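Local coordinates for protein FimX (Pseudomonas aeruginosa PAO1, PDB 3HV8) that carries an EAL domain, a barrel-like alpha/beta fold of mostly parallel strands and flanking helices, which holds the ligand C2E in a pocket, at residues G213-L218 / S225-V230; S234-L239 / T245-Y250. One frame throughout, in Å; residues are numbered along the deposited sequence.

Contact 1 of 2, residues G213-L218 / S225-V230. With C2E (9,9'-[(2R,3R,3aS,5S,7aR,9R,10R,10aS,12S,14aR)-3,5,10,12-tetrahydroxy-5,12-dioxidooctahydro-2H,7H-difuro[3,2-d:3',2'-j][1,3,7,9,2,8]tetraoxadiphosphacyclododecine-2,9-diyl]bis(2-amino-1,9-dihydro-6H-purin-6-one)), chain B.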
ATOM      1  N   GLY A 213     -17.509   8.770 -11.227  1.00 30.65           N
ATOM      2  CA  GLY A 213     -17.936   7.495 -11.789  1.00 32.95           C
ATOM      3  C   GLY A 213     -17.093   6.315 -11.328  1.00 30.01           C
ATOM      4  O   GLY A 213     -17.593   5.212 -11.101  1.00 31.51           O
ATOM      5  N   LEU A 214     -15.796   6.553 -11.196  1.00 29.17           N
ATOM      6  CA  LEU A 214     -14.869   5.516 -10.763  1.00 28.21           C
ATOM      7  C   LEU A 214     -15.186   5.098  -9.331  1.00 26.04           C
ATOM      8  O   LEU A 214     -15.325   3.903  -9.031  1.00 28.18           O
ATOM      9  CB  LEU A 214     -13.449   6.051 -10.862  1.00 29.88           C
ATOM     10  CG  LEU A 214     -12.316   5.101 -10.543  1.00 30.75           C
ATOM     11  CD1 LEU A 214     -12.386   3.907 -11.476  1.00 35.25           C
ATOM     12  CD2 LEU A 214     -10.988   5.823 -10.703  1.00 32.54           C
ATOM     13  N   ILE A 215     -15.289   6.082  -8.448  1.00 26.24           N
ATOM     14  CA  ILE A 215     -15.677   5.850  -7.065  1.00 26.80           C
ATOM     15  C   ILE A 215     -17.023   5.135  -6.981  1.00 26.25           C
ATOM     16  O   ILE A 215     -17.171   4.166  -6.230  1.00 26.48           O
ATOM     17  CB  ILE A 215     -15.679   7.182  -6.271  1.00 24.42           C
ATOM     18  CG1 ILE A 215     -14.244   7.713  -6.160  1.00 27.72           C
ATOM     19  CG2 ILE A 215     -16.332   7.004  -4.907  1.00 26.80           C
ATOM     20  CD1 ILE A 215     -14.134   9.123  -5.593  1.00 27.39           C
ATOM     21  N   ALA A 216     -17.997   5.577  -7.776  1.00 26.32           N
ATOM     22  CA  ALA A 216     -19.317   4.977  -7.704  1.00 25.87           C
ATOM     23  C   ALA A 216     -19.287   3.502  -8.084  1.00 27.77           C
ATOM     24  O   ALA A 216     -19.944   2.670  -7.450  1.00 28.76           O
ATOM     25  CB  ALA A 216     -20.287   5.732  -8.593  1.00 30.08           C
ATOM     26  N   GLU A 217     -18.505   3.169  -9.105  1.00 25.89           N
ATOM     27  CA  GLU A 217     -18.437   1.787  -9.544  1.00 25.12           C
ATOM     28  C   GLU A 217     -17.697   0.883  -8.553  1.00 24.04           C
ATOM     29  O   GLU A 217     -18.080  -0.270  -8.357  1.00 25.80           O
ATOM     30  CB  GLU A 217     -17.843   1.668 -10.947  1.00 29.22           C
ATOM     31  CG  GLU A 217     -17.871   0.226 -11.459  1.00 33.28           C
ATOM     32  CD  GLU A 217     -19.272  -0.372 -11.447  1.00 43.52           C
ATOM     33  OE1 GLU A 217     -20.241   0.394 -11.643  1.00 48.07           O
ATOM     34  OE2 GLU A 217     -19.410  -1.601 -11.245  1.00 46.10           O
ATOM     35  N   LEU A 218     -16.650   1.411  -7.919  1.00 24.06           N
ATOM     36  CA  LEU A 218     -15.984   0.668  -6.850  1.00 24.82           C
ATOM     37  C   LEU A 218     -16.956   0.339  -5.721  1.00 24.50           C
ATOM     38  O   LEU A 218     -16.984  -0.783  -5.211  1.00 24.31           O
ATOM     39  CB  LEU A 218     -14.820   1.469  -6.293  1.00 24.17           C
ATOM     40  CG  LEU A 218     -13.614   1.538  -7.216  1.00 24.44           C
ATOM     41  CD1 LEU A 218     -12.625   2.590  -6.715  1.00 27.18           C
ATOM     42  CD2 LEU A 218     -12.978   0.159  -7.328  1.00 26.15           C
ATOM     43  N   SER A 225     -13.036   2.641  -1.279  1.00 21.46           N
ATOM     44  CA  SER A 225     -12.167   3.501  -2.072  1.00 20.80           C
ATOM     45  C   SER A 225     -11.190   4.303  -1.215  1.00 22.57           C
ATOM     46  O   SER A 225     -11.546   4.824  -0.156  1.00 23.39           O
ATOM     47  CB  SER A 225     -13.011   4.456  -2.917  1.00 23.62           C
ATOM     48  OG  SER A 225     -13.921   5.192  -2.101  1.00 23.46           O
ATOM     49  N   ILE A 226      -9.947   4.374  -1.676  1.00 21.58           N
ATOM     50  CA  ILE A 226      -8.956   5.264  -1.076  1.00 21.73           C
ATOM     51  C   ILE A 226      -8.475   6.186  -2.186  1.00 24.55           C
ATOM     52  O   ILE A 226      -8.061   5.726  -3.248  1.00 22.94           O
ATOM     53  CB  ILE A 226      -7.733   4.498  -0.525  1.00 20.61           C
ATOM     54  CG1 ILE A 226      -8.168   3.426   0.482  1.00 24.61           C
ATOM     55  CG2 ILE A 226      -6.750   5.489   0.071  1.00 22.97           C
ATOM     56  CD1 ILE A 226      -7.038   2.467   0.920  1.00 22.04           C
ATOM     57  N   VAL A 227      -8.545   7.495  -1.960  1.00 22.84           N
ATOM     58  CA  VAL A 227      -8.056   8.441  -2.953  1.00 22.91           C
ATOM     59  C   VAL A 227      -6.864   9.193  -2.405  1.00 23.47           C
ATOM     60  O   VAL A 227      -6.971   9.906  -1.408  1.00 23.45           O
ATOM     61  CB  VAL A 227      -9.140   9.448  -3.370  1.00 23.66           C
ATOM     62  CG1 VAL A 227      -8.606  10.366  -4.446  1.00 26.73           C
ATOM     63  CG2 VAL A 227     -10.355   8.699  -3.899  1.00 25.63           C
ATOM     64  N   PRO A 228      -5.706   9.020  -3.035  1.00 22.95           N
ATOM     65  CA  PRO A 228      -4.490   9.649  -2.539  1.00 23.62           C
ATOM     66  C   PRO A 228      -4.177  10.967  -3.252  1.00 24.86           C
ATOM     67  O   PRO A 228      -4.970  11.452  -4.069  1.00 24.50           O
ATOM     68  CB  PRO A 228      -3.431   8.605  -2.905  1.00 24.17           C
ATOM     69  CG  PRO A 228      -3.903   8.108  -4.237  1.00 23.74           C
ATOM     70  CD  PRO A 228      -5.429   8.102  -4.156  1.00 22.74           C
ATOM     71  N   PHE A 229      -3.007  11.512  -2.938  1.00 24.12           N
ATOM     72  CA  PHE A 229      -2.502  12.754  -3.549  1.00 26.10           C
ATOM     73  C   PHE A 229      -3.380  13.972  -3.250  1.00 27.79           C
ATOM     74  O   PHE A 229      -3.449  14.912  -4.044  1.00 28.98           O
ATOM     75  CB  PHE A 229      -2.287  12.582  -5.060  1.00 26.55           C
ATOM     76  CG  PHE A 229      -1.017  11.838  -5.413  1.00 30.26           C
ATOM     77  CD1 PHE A 229       0.014  12.479  -6.084  1.00 42.56           C
ATOM     78  CD2 PHE A 229      -0.852  10.510  -5.064  1.00 36.21           C
ATOM     79  CE1 PHE A 229       1.185  11.806  -6.408  1.00 46.78           C
ATOM     80  CE2 PHE A 229       0.325   9.824  -5.385  1.00 34.65           C
ATOM     81  CZ  PHE A 229       1.338  10.479  -6.055  1.00 40.64           C
ATOM     82  N   VAL A 230      -4.057  13.953  -2.108  1.00 25.31           N
ATOM     83  CA  VAL A 230      -4.826  15.125  -1.694  1.00 25.81           C
ATOM     84  C   VAL A 230      -3.848  16.205  -1.233  1.00 26.46           C
ATOM     85  O   VAL A 230      -3.162  16.050  -0.226  1.00 26.11           O
ATOM     86  CB  VAL A 230      -5.836  14.779  -0.585  1.00 25.03           C
ATOM     87  CG1 VAL A 230      -6.591  16.050  -0.141  1.00 28.36           C
ATOM     88  CG2 VAL A 230      -6.819  13.724  -1.069  1.00 26.47           C
TER
HETATM   89  P1  C2E B 900       3.179   4.632  -4.499  1.00 26.53           P
HETATM   90  O2P C2E B 900       1.694   4.078  -4.700  1.00 35.94           O
HETATM   91  O1P C2E B 900       3.411   5.600  -5.589  1.00 45.66           O
HETATM   92  O5' C2E B 900       3.391   5.494  -3.175  1.00 39.66           O
HETATM   93  C5' C2E B 900       2.969   6.871  -3.204  1.00 33.20           C
HETATM   94  C4' C2E B 900       4.113   7.863  -3.508  1.00 26.96           C
HETATM   95  O4' C2E B 900       3.585   9.210  -3.436  1.00 26.51           O
HETATM   96  C3' C2E B 900       5.083   7.743  -2.340  1.00 24.86           C
HETATM   97  O3' C2E B 900       6.426   7.901  -2.822  1.00 22.26           O
HETATM   98  C2' C2E B 900       4.653   8.866  -1.367  1.00 26.46           C
HETATM   99  O2' C2E B 900       5.715   9.374  -0.580  1.00 29.30           O
HETATM  100  C1' C2E B 900       4.163   9.926  -2.354  1.00 24.07           C
HETATM  101  N9  C2E B 900       3.170  10.846  -1.821  1.00 25.74           N
HETATM  102  C8  C2E B 900       2.400  10.682  -0.693  1.00 28.31           C
HETATM  103  N7  C2E B 900       1.497  11.634  -0.635  1.00 27.53           N
HETATM  104  C5  C2E B 900       1.664  12.459  -1.710  1.00 25.77           C
HETATM  105  C6  C2E B 900       1.005  13.627  -2.154  1.00 28.14           C
HETATM  106  O6  C2E B 900       0.026  14.104  -1.576  1.00 26.79           O
HETATM  107  N1  C2E B 900       1.474  14.195  -3.274  1.00 29.93           N
HETATM  108  C2  C2E B 900       2.533  13.681  -3.955  1.00 34.87           C
HETATM  109  N2  C2E B 900       2.952  14.316  -5.096  1.00 38.87           N
HETATM  110  N3  C2E B 900       3.155  12.597  -3.555  1.00 32.40           N
HETATM  111  C4  C2E B 900       2.738  11.971  -2.453  1.00 25.32           C
HETATM  112  P11 C2E B 900       7.523   6.858  -2.277  1.00 22.13           P
HETATM  113  O21 C2E B 900       8.916   7.277  -2.879  1.00 25.37           O
HETATM  114  O11 C2E B 900       7.474   6.755  -0.805  1.00 24.95           O
HETATM  115  O5A C2E B 900       7.054   5.456  -2.852  1.00 21.85           O
HETATM  116  C5A C2E B 900       7.011   5.267  -4.273  1.00 22.65           C
HETATM  117  C4A C2E B 900       6.699   3.812  -4.612  1.00 21.67           C
HETATM  118  O4A C2E B 900       7.731   2.970  -4.077  1.00 21.59           O
HETATM  119  C3A C2E B 900       5.402   3.277  -4.002  1.00 24.28           C
HETATM  120  O3A C2E B 900       4.265   3.530  -4.819  1.00 25.12           O
HETATM  121  C2A C2E B 900       5.671   1.771  -4.039  1.00 21.33           C
HETATM  122  O2A C2E B 900       5.518   1.270  -5.379  1.00 23.31           O
HETATM  123  C1A C2E B 900       7.172   1.719  -3.732  1.00 21.14           C
HETATM  124  N91 C2E B 900       7.352   1.502  -2.302  1.00 20.76           N
HETATM  125  C81 C2E B 900       7.451   2.428  -1.303  1.00 21.80           C
HETATM  126  N71 C2E B 900       7.608   1.801  -0.170  1.00 20.90           N
HETATM  127  C51 C2E B 900       7.688   0.455  -0.393  1.00 21.56           C
HETATM  128  C61 C2E B 900       7.887  -0.693   0.402  1.00 19.94           C
HETATM  129  O61 C2E B 900       7.937  -0.660   1.638  1.00 22.69           O
HETATM  130  N11 C2E B 900       7.916  -1.877  -0.263  1.00 20.23           N
HETATM  131  C21 C2E B 900       7.771  -1.977  -1.620  1.00 20.31           C
HETATM  132  N21 C2E B 900       7.770  -3.212  -2.204  1.00 23.07           N
HETATM  133  N31 C2E B 900       7.560  -0.926  -2.369  1.00 21.11           N
HETATM  134  C41 C2E B 900       7.536   0.272  -1.775  1.00 20.14           C
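Helix 213-218 runs back over strand 225-227 at 153° between their directions, with 9.5 Å between the axes, and brings Ile215 and Ser225 closest, their CA atoms 6.5 Å apart. This is the return half of a right-handed beta-alpha-beta crossover in the EAL barrel: strand 191-194 leads into helix 205-220, and the chain comes back as strand 224-227 parallel to the first. Ile215 does most of the work from the helix, using two branches. CG1 lies beside the backbone N (chi1 -66°), which leaves CG2 anti to that N, resting over the hydroxyl of Ser225, CG2 to OG 4.1 Å. The CG1 branch continues extended to CD1, which reaches the next outward-facing residue of the strand, Val227, meeting CG2 at 4.2 Å with the two side chains crossing at about a right angle. One turn on, Leu218 places CD1 against Ser225 CB at 4.2 Å. No hydrogen bond joins the segments; the hydroxyl of Ser225, although buried, is satisfied by His219 NE2 just beyond this piece of helix. Helix 233-242 adds to the same apolar layer, with Ala242 against Ile215.

Past the strand the chain changes role. Phe229 takes left-handed backbone angles, and its side chain projects into the ligand pocket. There the phenyl ring lies over one face of a guanine base of C2E, well offset, so that the base meets the rim of the ring rather than its centre. CD1 and CE1 make the near approaches on that rim; Phe229 CE1 comes to 3.3 Å from the exocyclic amino nitrogen N2 of C2E.

Contact 2 of 2, residues S234-L239 / T245-Y250. With C2E (9,9'-[(2R,3R,3aS,5S,7aR,9R,10R,10aS,12S,14aR)-3,5,10,12-tetrahydroxy-5,12-dioxidooctahydro-2H,7H-difuro[3,2-d:3',2'-j][1,3,7,9,2,8]tetraoxadiphosphacyclododecine-2,9-diyl]bis(2-amino-1,9-dihydro-6H-purin-6-one)), chain B.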
ATOM      1  N   SER A 234      -9.866  22.085  -1.943  1.00 32.37           N
ATOM      2  CA  SER A 234     -10.833  21.842  -3.009  1.00 32.89           C
ATOM      3  C   SER A 234     -10.879  20.364  -3.372  1.00 31.69           C
ATOM      4  O   SER A 234     -11.940  19.810  -3.651  1.00 32.67           O
ATOM      5  CB  SER A 234     -10.528  22.687  -4.256  1.00 37.53           C
ATOM      6  OG  SER A 234      -9.409  22.186  -4.969  1.00 46.42           O
ATOM      7  N   VAL A 235      -9.711  19.729  -3.394  1.00 37.20           N
ATOM      8  CA  VAL A 235      -9.678  18.314  -3.716  1.00 35.17           C
ATOM      9  C   VAL A 235     -10.250  17.477  -2.569  1.00 28.05           C
ATOM     10  O   VAL A 235     -11.068  16.587  -2.815  1.00 30.42           O
ATOM     11  CB  VAL A 235      -8.270  17.849  -4.129  1.00 31.16           C
ATOM     12  CG1 VAL A 235      -8.230  16.336  -4.199  1.00 30.18           C
ATOM     13  CG2 VAL A 235      -7.921  18.450  -5.489  1.00 34.82           C
ATOM     14  N   LEU A 236      -9.854  17.789  -1.339  1.00 29.63           N
ATOM     15  CA  LEU A 236     -10.440  17.131  -0.164  1.00 28.19           C
ATOM     16  C   LEU A 236     -11.964  17.213  -0.212  1.00 32.63           C
ATOM     17  O   LEU A 236     -12.661  16.208  -0.084  1.00 29.31           O
ATOM     18  CB  LEU A 236      -9.886  17.708   1.139  1.00 30.11           C
ATOM     19  CG  LEU A 236     -10.168  16.906   2.422  1.00 30.79           C
ATOM     20  CD1 LEU A 236      -9.234  17.333   3.537  1.00 34.97           C
ATOM     21  CD2 LEU A 236     -11.619  17.003   2.872  1.00 36.03           C
ATOM     22  N   ALA A 237     -12.491  18.412  -0.422  1.00 33.92           N
ATOM     23  CA  ALA A 237     -13.942  18.597  -0.460  1.00 31.68           C
ATOM     24  C   ALA A 237     -14.635  17.886  -1.620  1.00 32.70           C
ATOM     25  O   ALA A 237     -15.729  17.338  -1.450  1.00 33.26           O
ATOM     26  CB  ALA A 237     -14.268  20.090  -0.479  1.00 33.62           C
ATOM     27  N   THR A 238     -14.004  17.888  -2.794  1.00 31.72           N
ATOM     28  CA  THR A 238     -14.543  17.200  -3.959  1.00 32.36           C
ATOM     29  C   THR A 238     -14.650  15.702  -3.701  1.00 31.63           C
ATOM     30  O   THR A 238     -15.647  15.067  -4.050  1.00 33.71           O
ATOM     31  CB  THR A 238     -13.669  17.422  -5.211  1.00 37.73           C
ATOM     32  OG1 THR A 238     -13.643  18.818  -5.538  1.00 42.75           O
ATOM     33  CG2 THR A 238     -14.208  16.634  -6.399  1.00 44.88           C
ATOM     34  N   LEU A 239     -13.608  15.151  -3.082  1.00 33.19           N
ATOM     35  CA  LEU A 239     -13.550  13.721  -2.807  1.00 32.36           C
ATOM     36  C   LEU A 239     -14.582  13.341  -1.773  1.00 28.15           C
ATOM     37  O   LEU A 239     -15.224  12.300  -1.860  1.00 29.72           O
ATOM     38  CB  LEU A 239     -12.163  13.328  -2.311  1.00 28.60           C
ATOM     39  CG  LEU A 239     -11.126  13.338  -3.421  1.00 28.13           C
ATOM     40  CD1 LEU A 239      -9.702  13.239  -2.871  1.00 26.05           C
ATOM     41  CD2 LEU A 239     -11.441  12.233  -4.426  1.00 39.25           C
ATOM     42  N   THR A 245     -14.286   6.701   0.478  1.00 23.82           N
ATOM     43  CA  THR A 245     -14.319   6.231   1.866  1.00 22.57           C
ATOM     44  C   THR A 245     -13.091   6.642   2.687  1.00 21.91           C
ATOM     45  O   THR A 245     -13.195   6.804   3.907  1.00 24.34           O
ATOM     46  CB  THR A 245     -14.609   4.718   2.027  1.00 27.42           C
ATOM     47  OG1 THR A 245     -13.938   4.001   1.006  1.00 30.39           O
ATOM     48  CG2 THR A 245     -16.104   4.450   1.896  1.00 37.68           C
ATOM     49  N   TYR A 246     -11.947   6.805   2.014  1.00 22.70           N
ATOM     50  CA  TYR A 246     -10.711   7.227   2.643  1.00 21.72           C
ATOM     51  C   TYR A 246      -9.943   8.150   1.721  1.00 22.13           C
ATOM     52  O   TYR A 246     -10.056   8.056   0.491  1.00 22.72           O
ATOM     53  CB  TYR A 246      -9.770   6.038   2.934  1.00 22.46           C
ATOM     54  CG  TYR A 246     -10.326   4.948   3.811  1.00 21.98           C
ATOM     55  CD1 TYR A 246     -10.073   4.930   5.174  1.00 24.01           C
ATOM     56  CD2 TYR A 246     -11.055   3.895   3.260  1.00 23.61           C
ATOM     57  CE1 TYR A 246     -10.580   3.917   5.986  1.00 23.84           C
ATOM     58  CE2 TYR A 246     -11.567   2.894   4.061  1.00 24.23           C
ATOM     59  CZ  TYR A 246     -11.307   2.901   5.415  1.00 23.94           C
ATOM     60  OH  TYR A 246     -11.802   1.890   6.221  1.00 26.29           O
ATOM     61  N   ILE A 247      -9.159   9.032   2.339  1.00 22.48           N
ATOM     62  CA  ILE A 247      -8.245   9.890   1.601  1.00 22.73           C
ATOM     63  C   ILE A 247      -6.848   9.912   2.227  1.00 20.52           C
ATOM     64  O   ILE A 247      -6.648   9.528   3.385  1.00 23.10           O
ATOM     65  CB  ILE A 247      -8.810  11.331   1.462  1.00 23.45           C
ATOM     66  CG1 ILE A 247      -9.071  11.928   2.846  1.00 24.38           C
ATOM     67  CG2 ILE A 247     -10.050  11.335   0.563  1.00 24.46           C
ATOM     68  CD1 ILE A 247      -9.497  13.410   2.792  1.00 26.40           C
ATOM     69  N   GLN A 248      -5.875  10.345   1.432  1.00 22.22           N
ATOM     70  CA  GLN A 248      -4.494  10.413   1.850  1.00 21.68           C
ATOM     71  C   GLN A 248      -3.823  11.514   1.033  1.00 21.46           C
ATOM     72  O   GLN A 248      -4.213  11.768  -0.115  1.00 23.57           O
ATOM     73  CB  GLN A 248      -3.807   9.072   1.564  1.00 23.16           C
ATOM     74  CG  GLN A 248      -2.441   8.927   2.199  1.00 24.04           C
ATOM     75  CD  GLN A 248      -1.671   7.767   1.604  1.00 23.05           C
ATOM     76  OE1 GLN A 248      -1.615   7.610   0.389  1.00 24.97           O
ATOM     77  NE2 GLN A 248      -1.066   6.966   2.458  1.00 24.59           N
ATOM     78  N   GLY A 249      -2.816  12.155   1.621  1.00 23.75           N
ATOM     79  CA  GLY A 249      -2.053  13.145   0.882  1.00 23.29           C
ATOM     80  C   GLY A 249      -1.273  14.074   1.773  1.00 24.93           C
ATOM     81  O   GLY A 249      -1.459  14.095   2.990  1.00 26.36           O
ATOM     82  N   TYR A 250      -0.368  14.827   1.157  1.00 26.64           N
ATOM     83  CA  TYR A 250       0.408  15.826   1.879  1.00 31.15           C
ATOM     84  C   TYR A 250      -0.478  16.811   2.653  1.00 30.98           C
ATOM     85  O   TYR A 250      -0.086  17.297   3.713  1.00 34.56           O
ATOM     86  CB  TYR A 250       1.323  16.595   0.914  1.00 30.60           C
ATOM     87  CG  TYR A 250       2.464  15.802   0.317  1.00 31.37           C
ATOM     88  CD1 TYR A 250       2.987  16.139  -0.928  1.00 34.37           C
ATOM     89  CD2 TYR A 250       3.028  14.723   0.991  1.00 33.08           C
ATOM     90  CE1 TYR A 250       4.036  15.418  -1.485  1.00 37.31           C
ATOM     91  CE2 TYR A 250       4.076  14.001   0.440  1.00 36.91           C
ATOM     92  CZ  TYR A 250       4.579  14.354  -0.793  1.00 37.34           C
ATOM     93  OH  TYR A 250       5.621  13.633  -1.343  1.00 39.04           O
TER
HETATM   94  P1  C2E B 900       3.179   4.632  -4.499  1.00 26.53           P
HETATM   95  O2P C2E B 900       1.694   4.078  -4.700  1.00 35.94           O
HETATM   96  O1P C2E B 900       3.411   5.600  -5.589  1.00 45.66           O
HETATM   97  O5' C2E B 900       3.391   5.494  -3.175  1.00 39.66           O
HETATM   98  C5' C2E B 900       2.969   6.871  -3.204  1.00 33.20           C
HETATM   99  C4' C2E B 900       4.113   7.863  -3.508  1.00 26.96           C
HETATM  100  O4' C2E B 900       3.585   9.210  -3.436  1.00 26.51           O
HETATM  101  C3' C2E B 900       5.083   7.743  -2.340  1.00 24.86           C
HETATM  102  O3' C2E B 900       6.426   7.901  -2.822  1.00 22.26           O
HETATM  103  C2' C2E B 900       4.653   8.866  -1.367  1.00 26.46           C
HETATM  104  O2' C2E B 900       5.715   9.374  -0.580  1.00 29.30           O
HETATM  105  C1' C2E B 900       4.163   9.926  -2.354  1.00 24.07           C
HETATM  106  N9  C2E B 900       3.170  10.846  -1.821  1.00 25.74           N
HETATM  107  C8  C2E B 900       2.400  10.682  -0.693  1.00 28.31           C
HETATM  108  N7  C2E B 900       1.497  11.634  -0.635  1.00 27.53           N
HETATM  109  C5  C2E B 900       1.664  12.459  -1.710  1.00 25.77           C
HETATM  110  C6  C2E B 900       1.005  13.627  -2.154  1.00 28.14           C
HETATM  111  O6  C2E B 900       0.026  14.104  -1.576  1.00 26.79           O
HETATM  112  N1  C2E B 900       1.474  14.195  -3.274  1.00 29.93           N
HETATM  113  C2  C2E B 900       2.533  13.681  -3.955  1.00 34.87           C
HETATM  114  N2  C2E B 900       2.952  14.316  -5.096  1.00 38.87           N
HETATM  115  N3  C2E B 900       3.155  12.597  -3.555  1.00 32.40           N
HETATM  116  C4  C2E B 900       2.738  11.971  -2.453  1.00 25.32           C
HETATM  117  P11 C2E B 900       7.523   6.858  -2.277  1.00 22.13           P
HETATM  118  O21 C2E B 900       8.916   7.277  -2.879  1.00 25.37           O
HETATM  119  O11 C2E B 900       7.474   6.755  -0.805  1.00 24.95           O
HETATM  120  O5A C2E B 900       7.054   5.456  -2.852  1.00 21.85           O
HETATM  121  C5A C2E B 900       7.011   5.267  -4.273  1.00 22.65           C
HETATM  122  C4A C2E B 900       6.699   3.812  -4.612  1.00 21.67           C
HETATM  123  O4A C2E B 900       7.731   2.970  -4.077  1.00 21.59           O
HETATM  124  C3A C2E B 900       5.402   3.277  -4.002  1.00 24.28           C
HETATM  125  O3A C2E B 900       4.265   3.530  -4.819  1.00 25.12           O
HETATM  126  C2A C2E B 900       5.671   1.771  -4.039  1.00 21.33           C
HETATM  127  O2A C2E B 900       5.518   1.270  -5.379  1.00 23.31           O
HETATM  128  C1A C2E B 900       7.172   1.719  -3.732  1.00 21.14           C
HETATM  129  N91 C2E B 900       7.352   1.502  -2.302  1.00 20.76           N
HETATM  130  C81 C2E B 900       7.451   2.428  -1.303  1.00 21.80           C
HETATM  131  N71 C2E B 900       7.608   1.801  -0.170  1.00 20.90           N
HETATM  132  C51 C2E B 900       7.688   0.455  -0.393  1.00 21.56           C
HETATM  133  C61 C2E B 900       7.887  -0.693   0.402  1.00 19.94           C
HETATM  134  O61 C2E B 900       7.937  -0.660   1.638  1.00 22.69           O
HETATM  135  N11 C2E B 900       7.916  -1.877  -0.263  1.00 20.23           N
HETATM  136  C21 C2E B 900       7.771  -1.977  -1.620  1.00 20.31           C
HETATM  137  N21 C2E B 900       7.770  -3.212  -2.204  1.00 23.07           N
HETATM  138  N31 C2E B 900       7.560  -0.926  -2.369  1.00 21.11           N
HETATM  139  C41 C2E B 900       7.536   0.272  -1.775  1.00 20.14           C
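Ile247 adopts an uncommon rotamer for a strand residue, with CG1 wedged between its own backbone N and carbonyl carbon (chi1 58°), and this fans its two branches toward different residues of helix 234-239. The contact closes a beta-alpha-beta unit of the EAL barrel, in which helix 233-242 connects strand 224-227 to the short parallel strand 246-247. CD1 of Ile247 pushes into the fork of Leu236, crossing it at about a right angle and lying 3.6 Å from the methine CG, with both leucine methyls a little farther off. The other branch, CG2, sits against the next turn of the helix, 3.9 Å from Leu239 CD1 and also near its CB. Only van der Waals contact joins the two segments. In the helix itself, the carbonyl of Ser234 is gripped twice by Thr238: the backbone N and OG1 approach its O from opposite faces of the carbonyl plane, and the hydroxyl bond is 2.7 Å, OG1 to O. Val230 packs on Leu239, while Leu252 touches Ile247.

The strand then runs out into the ligand pocket. Gly249 is almost fully extended at a positive phi, where a CB would run into the carbonyl O of Gln248; glycine carries none, and its CA passes 3.4 Å from O6 of C2E. The next residue holds the guanine base in two ways. Its phenol ring lies nearly parallel to the base but offset from the middle of it, the ring centre falling under the C5-C6 bond, with C6 of C2E 3.4 Å above the plane of the Tyr250 ring. Its backbone amide fixes the edge of that base, with Tyr250 N donating to O6 of C2E at 2.9 Å in an almost straight bond, 168° at the hydrogen.

How the contacts relate
Contacts 1 and 2 are successive helix-on-strand packings, following each other along the chain around the barrel wall, their centres about 9 Å apart. Contact 1 is fully buried; contact 2 is slightly more open, since Leu236 is partly exposed. Both helix-strand interfaces are apolar, but contact 1 includes a serine hydroxyl where contact 2 has only hydrocarbon. Neighbouring strands tie them: Val227 N meets Tyr246 O at 2.9 Å, and Leu239 CD2 packs on Val227 CG1 at 3.4 Å. Downstream of the strands both end at C2E, where Phe229 and Tyr250 lie on opposite faces of one guanine base, the former offset and tilted, the latter close and nearly parallel, centred near C6.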